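Local coordinates for protein Cry23AA1 (Bacillus thuringiensis, PDB 4RHZ) that binds zinc and pairs with Cry37Aa1 in a binary toxin complex, probably forming membrane pores as other aerolysin-type toxins do, at residues Asn11-Lys15 with Glu16-Ala20; Val89-Gly92 with Thr93-Thr97; Ser253-Pro256 with Asn257-Leu260. All coordinates share one frame; numbering follows the deposited sequence.

Interaction 1. Residues Asn11-Lys15 with Glu16-Ala20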
# COMPACT_ATOMS: atom_id res chain seq x y z
N ASN A 11 -6.63 -19.18 -37.33
CA ASN A 11 -6.40 -18.71 -38.66
C ASN A 11 -4.94 -19.06 -39.03
O ASN A 11 -4.66 -19.56 -40.13
CB ASN A 11 -6.72 -17.22 -38.73
CG ASN A 11 -6.59 -16.64 -40.10
OD1 ASN A 11 -5.47 -16.47 -40.62
ND2 ASN A 11 -7.72 -16.22 -40.67
N ASN A 12 -4.01 -18.84 -38.10
CA ASN A 12 -2.61 -18.99 -38.46
C ASN A 12 -2.25 -20.47 -38.64
O ASN A 12 -1.51 -20.83 -39.53
CB ASN A 12 -1.65 -18.24 -37.50
CG ASN A 12 -0.17 -18.43 -37.88
OD1 ASN A 12 0.34 -17.91 -38.91
ND2 ASN A 12 0.55 -19.17 -37.05
N TYR A 13 -2.78 -21.31 -37.77
CA TYR A 13 -2.63 -22.72 -37.84
C TYR A 13 -3.13 -23.26 -39.22
O TYR A 13 -2.41 -24.01 -39.94
CB TYR A 13 -3.42 -23.30 -36.69
CG TYR A 13 -3.60 -24.79 -36.77
CD1 TYR A 13 -2.71 -25.66 -36.13
CD2 TYR A 13 -4.68 -25.35 -37.46
CE1 TYR A 13 -2.88 -27.03 -36.17
CE2 TYR A 13 -4.88 -26.74 -37.50
CZ TYR A 13 -3.97 -27.57 -36.88
OH TYR A 13 -4.14 -28.93 -36.94
N MET A 14 -4.33 -22.84 -39.61
CA MET A 14 -4.86 -23.32 -40.84
C MET A 14 -3.99 -22.94 -42.02
O MET A 14 -3.84 -23.71 -42.96
CB MET A 14 -6.28 -22.82 -41.08
CG MET A 14 -7.34 -23.48 -40.26
SD MET A 14 -7.51 -25.28 -40.44
CE MET A 14 -8.36 -25.27 -42.03
N LYS A 15 -3.49 -21.72 -42.04
CA LYS A 15 -2.67 -21.29 -43.16
C LYS A 15 -1.35 -22.06 -43.19
O LYS A 15 -0.90 -22.42 -44.24
CB LYS A 15 -2.41 -19.81 -43.15
CG LYS A 15 -3.66 -19.02 -43.47
CD LYS A 15 -3.44 -17.51 -43.60
CE LYS A 15 -4.79 -16.83 -43.81
NZ LYS A 15 -4.74 -15.32 -43.77
N GLU A 16 -0.76 -22.31 -42.03
CA GLU A 16 0.53 -22.94 -42.01
C GLU A 16 0.43 -24.41 -42.34
O GLU A 16 1.30 -24.94 -43.05
CB GLU A 16 1.25 -22.77 -40.65
CG GLU A 16 1.79 -21.31 -40.51
CD GLU A 16 2.54 -21.08 -39.20
OE1 GLU A 16 2.49 -21.96 -38.29
OE2 GLU A 16 3.21 -20.03 -39.10
N VAL A 17 -0.61 -25.06 -41.84
CA VAL A 17 -0.68 -26.48 -41.92
C VAL A 17 -1.20 -26.93 -43.29
O VAL A 17 -0.68 -27.91 -43.84
CB VAL A 17 -1.53 -27.05 -40.80
CG1 VAL A 17 -1.93 -28.53 -41.11
CG2 VAL A 17 -0.76 -26.94 -39.45
N TYR A 18 -2.18 -26.21 -43.83
CA TYR A 18 -2.88 -26.60 -45.05
C TYR A 18 -2.52 -25.76 -46.24
O TYR A 18 -2.94 -26.07 -47.36
CB TYR A 18 -4.44 -26.58 -44.85
CG TYR A 18 -4.85 -27.62 -43.84
CD1 TYR A 18 -4.74 -28.96 -44.14
CD2 TYR A 18 -5.24 -27.27 -42.56
CE1 TYR A 18 -5.04 -29.94 -43.22
CE2 TYR A 18 -5.54 -28.25 -41.62
CZ TYR A 18 -5.45 -29.59 -41.98
OH TYR A 18 -5.72 -30.59 -41.07
N GLY A 19 -1.79 -24.67 -46.04
CA GLY A 19 -1.52 -23.75 -47.17
C GLY A 19 -2.75 -22.95 -47.56
O GLY A 19 -2.76 -22.30 -48.59
N ALA A 20 -3.80 -22.94 -46.72
CA ALA A 20 -4.97 -22.08 -47.00
C ALA A 20 -4.53 -20.64 -47.08
O ALA A 20 -3.60 -20.28 -46.42
CB ALA A 20 -6.06 -22.25 -45.90
O HOH W 1 -6.42 -29.85 -38.69

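Interaction 2. Residues Val89-Gly92 with Thr93-Thr97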
# COMPACT_ATOMS: atom_id res chain seq x y z
N VAL A 89 -7.14 -13.32 -23.25
CA VAL A 89 -7.64 -14.28 -24.22
C VAL A 89 -9.02 -13.84 -24.72
O VAL A 89 -9.86 -13.35 -23.95
CB VAL A 89 -7.60 -15.73 -23.64
CG1 VAL A 89 -8.64 -15.95 -22.49
CG2 VAL A 89 -7.67 -16.83 -24.76
N LYS A 90 -9.21 -13.94 -26.05
CA LYS A 90 -10.52 -13.72 -26.66
C LYS A 90 -11.00 -14.99 -27.42
O LYS A 90 -10.39 -15.43 -28.45
CB LYS A 90 -10.41 -12.57 -27.62
CG LYS A 90 -11.75 -12.22 -28.35
CD LYS A 90 -11.53 -10.87 -29.10
CE LYS A 90 -12.75 -10.40 -29.84
NZ LYS A 90 -13.88 -10.24 -28.92
N ALA A 91 -12.08 -15.55 -26.90
CA ALA A 91 -12.73 -16.77 -27.39
C ALA A 91 -13.96 -16.25 -28.01
O ALA A 91 -14.03 -15.07 -28.32
CB ALA A 91 -13.07 -17.66 -26.25
N GLY A 92 -14.98 -17.07 -28.18
CA GLY A 92 -16.14 -16.57 -28.91
C GLY A 92 -17.19 -15.88 -28.04
O GLY A 92 -17.98 -15.04 -28.50
N THR A 93 -17.23 -16.26 -26.80
CA THR A 93 -18.15 -15.68 -25.84
C THR A 93 -17.37 -14.79 -24.79
O THR A 93 -16.17 -14.94 -24.58
CB THR A 93 -18.95 -16.88 -25.23
OG1 THR A 93 -19.76 -16.44 -24.16
CG2 THR A 93 -18.02 -17.96 -24.71
N SER A 94 -18.04 -13.82 -24.21
CA SER A 94 -17.51 -13.02 -23.08
C SER A 94 -16.81 -13.81 -22.00
O SER A 94 -17.41 -14.72 -21.43
CB SER A 94 -18.70 -12.37 -22.37
OG SER A 94 -18.65 -11.01 -22.60
N ILE A 95 -15.57 -13.49 -21.68
CA ILE A 95 -15.00 -14.13 -20.48
C ILE A 95 -14.65 -13.01 -19.47
O ILE A 95 -13.80 -12.17 -19.76
CB ILE A 95 -13.77 -14.97 -20.78
CG1 ILE A 95 -13.99 -15.84 -22.03
CG2 ILE A 95 -13.36 -15.81 -19.53
CD1 ILE A 95 -12.65 -16.25 -22.66
N SER A 96 -15.31 -13.01 -18.31
CA SER A 96 -15.00 -12.03 -17.26
C SER A 96 -15.24 -12.55 -15.83
O SER A 96 -15.97 -13.54 -15.67
CB SER A 96 -15.72 -10.69 -17.53
OG SER A 96 -17.09 -10.88 -17.41
N THR A 97 -14.63 -11.89 -14.82
CA THR A 97 -14.80 -12.25 -13.39
C THR A 97 -14.82 -10.98 -12.52
O THR A 97 -13.95 -10.12 -12.68
CB THR A 97 -13.61 -13.05 -12.88
OG1 THR A 97 -13.45 -14.24 -13.63
CG2 THR A 97 -13.77 -13.45 -11.41
O HOH W 2 -13.84 -14.12 -25.28

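Interaction 3. Residues Ser253-Pro256 with Asn257-Leu260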
# COMPACT_ATOMS: atom_id res chain seq x y z
N SER A 253 -11.75 6.63 13.13
CA SER A 253 -12.61 5.83 12.24
C SER A 253 -11.83 4.80 11.42
O SER A 253 -10.64 4.98 11.16
CB SER A 253 -13.32 6.73 11.22
OG SER A 253 -14.05 7.78 11.78
N LEU A 254 -12.49 3.72 11.01
CA LEU A 254 -11.91 2.76 10.01
C LEU A 254 -12.50 3.12 8.68
O LEU A 254 -13.64 3.54 8.63
CB LEU A 254 -12.38 1.35 10.29
CG LEU A 254 -12.00 0.68 11.59
CD1 LEU A 254 -12.56 -0.74 11.59
CD2 LEU A 254 -10.46 0.70 11.78
N ALA A 255 -11.76 2.96 7.59
CA ALA A 255 -12.40 3.04 6.24
C ALA A 255 -13.53 1.98 6.04
O ALA A 255 -13.50 0.91 6.67
CB ALA A 255 -11.35 2.96 5.14
N PRO A 256 -14.54 2.27 5.20
CA PRO A 256 -15.67 1.26 5.00
C PRO A 256 -15.21 -0.16 4.61
O PRO A 256 -15.73 -1.21 5.15
CB PRO A 256 -16.54 1.86 3.90
CG PRO A 256 -16.05 3.33 3.70
CD PRO A 256 -14.67 3.49 4.36
N ASN A 257 -14.19 -0.19 3.75
CA ASN A 257 -13.65 -1.46 3.24
C ASN A 257 -12.57 -2.00 4.12
O ASN A 257 -11.87 -2.92 3.71
CB ASN A 257 -13.11 -1.31 1.82
CG ASN A 257 -11.84 -0.40 1.75
OD1 ASN A 257 -11.67 0.54 2.57
ND2 ASN A 257 -10.97 -0.66 0.74
N VAL A 258 -12.43 -1.45 5.33
CA VAL A 258 -11.36 -1.89 6.24
C VAL A 258 -11.97 -2.49 7.49
O VAL A 258 -13.02 -2.00 7.97
CB VAL A 258 -10.38 -0.71 6.63
CG1 VAL A 258 -9.55 -1.04 7.86
CG2 VAL A 258 -9.47 -0.31 5.46
N THR A 259 -11.29 -3.51 8.02
CA THR A 259 -11.74 -4.34 9.13
C THR A 259 -10.49 -4.81 9.93
O THR A 259 -9.35 -4.74 9.42
CB THR A 259 -12.60 -5.57 8.58
OG1 THR A 259 -13.81 -5.07 7.95
CG2 THR A 259 -13.02 -6.55 9.68
N LEU A 260 -10.67 -5.22 11.20
CA LEU A 260 -9.60 -5.97 11.94
C LEU A 260 -10.07 -7.22 12.74
O LEU A 260 -9.67 -7.50 13.88
CB LEU A 260 -8.69 -5.06 12.78
CG LEU A 260 -9.06 -3.68 13.35
CD1 LEU A 260 -8.40 -2.62 12.49
CD2 LEU A 260 -10.58 -3.48 13.50

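Interaction 1. Residues Asn11-Lys15 with Glu16-Ala20
Val17 N donates to Tyr13 O at 2.8 Å, Glu16 N to Asn12 O and Tyr18 N to Met14 O, the i to i+4 ladder of the last turns of alpha-helix 6-18. At its C-terminal end Gly19, with positive phi, leaves the helical path, and its N makes a weak bond to Lys15 O. On one flank the Asn12 amide meets the Glu16 carboxylate; their planes are turned 67° apart, and ND2 reaches OE2 in a weak bond of 3.5 Å. The other carboxylate oxygen, OE1, is taken by the hydroxyl of Tyr197. Next along the surface, with CG anti to N (chi1 168°), the Tyr13 ring swings along the helix toward Val17, whose CG2 covers one face in a CH-pi contact, 4.1 Å from the centroid. The Tyr13 ring also meets Tyr197 edge-to-face. The buried Met14 bends at chi2 and chi3, bringing SD within 3.7 Å of Tyr18 CD2 in an oblique Met-aromatic contact; its side chain also packs on Val23, Ala185 and Val187, where the helix meets strands 22-27 and 182-190. Ala20, past the helix end, brings its O to 3.2 Å from Lys15 CG. One water bridges the two phenols in the planes of their rings, 3.0 Å from Tyr13 OH and 2.6 Å from Tyr18 OH.

Interaction 2. Residues Val89-Gly92 with Thr93-Thr97
Val89 and Ala91 both meet the tip of Ile95 on the inner side of the connection between strand 67-90 and strand 96-105, by which the chain of this aerolysin-type fold passes from its large mixed sheet into a smaller four-stranded one. Val89, still in the first strand, offers CG1, which lies between its backbone N and carbonyl carbon (chi1 69°) and comes 4.0 Å from Ile95 CD1. Its backbone pairs with Tyr120, and its carbonyl oxygen also accepts from Ser121 OG. At Lys90 the strand ends, and backbone bonds to Ile4 and Ile6 place this end beside strand 3-5. Ala91 follows with its CB directed at the second segment, 3.9 Å from Ile95 CD1. The same terminal methyl therefore touches residues two apart in the first segment. With CG1 of Ile95 beside its own N and chi2 extended at 158°, CD1 is carried across to them; this buried side chain also packs on Val33, Glu36 and Tyr120. Gly92 then carries the chain round to Thr93, and both of these residues are exposed at the bend. Direct polar bonds between the two segments are absent; a water molecule joins their backbones instead. It accepts from Ala91 N at 2.8 Å and donates to Thr93 O at 2.6 Å.

Interaction 3. Residues Ser253-Pro256 with Asn257-Leu260
A type I beta turn, Ala255 to Val258, leads the chain from strand 246-254 of the large sheet into strand 258-259, an edge strand of the smaller sheet within this chain. Val258 N closes it with a hydrogen bond to Ala255 O at 2.9 Å, the donor standing 61° out of the carbonyl plane. On one side of the turn Ala255 CB touches Val258 CG2 at 3.8 Å and Asn257 OD1 at 3.5 Å. Asn257 brings its amide oxygen beside Ala255 CB because CG sits between N and the carbonyl carbon (chi1 67°). Further back, Leu254 CD1 meets Leu260 CD2 at 3.9 Å, and both leucines also lie against Arg226. The turn borders the zinc site made by His79, Glu130 and His132: the Asn257 side chain is about 6 Å from the metal, and that of Pro256 about 5 Å from the His132 side chain. Two bonds from Asn257 ND2, to Gln223 OE1 of the large sheet and Thr113 O of the smaller one, should limit rotation of the amide and tie the turn to both sheets, while the leucines add apolar contact on the exposed side.

How the interactions relate
Interactions 1 and 2 lie on the same side of the chain's centre, 24 Å apart between centres; interaction 3 is on the opposite side, 56 Å from interaction 1 and 34 Å from interaction 2. Interaction 1 is helical, whereas interactions 2 and 3 both connect the large sheet to the smaller one, through strands 96-105 and 258-259. All are partly buried: Met14 and Ala20, Val89 and Ile95, and Ala255 and Val258 are inside, while Lys15, Glu16 and Val17, Gly92 and Thr93, and Leu254 and Leu260 are exposed. Successive backbone bonds, a water bridge and a single turn bond distinguish them in order; interaction 3 alone lies near the zinc.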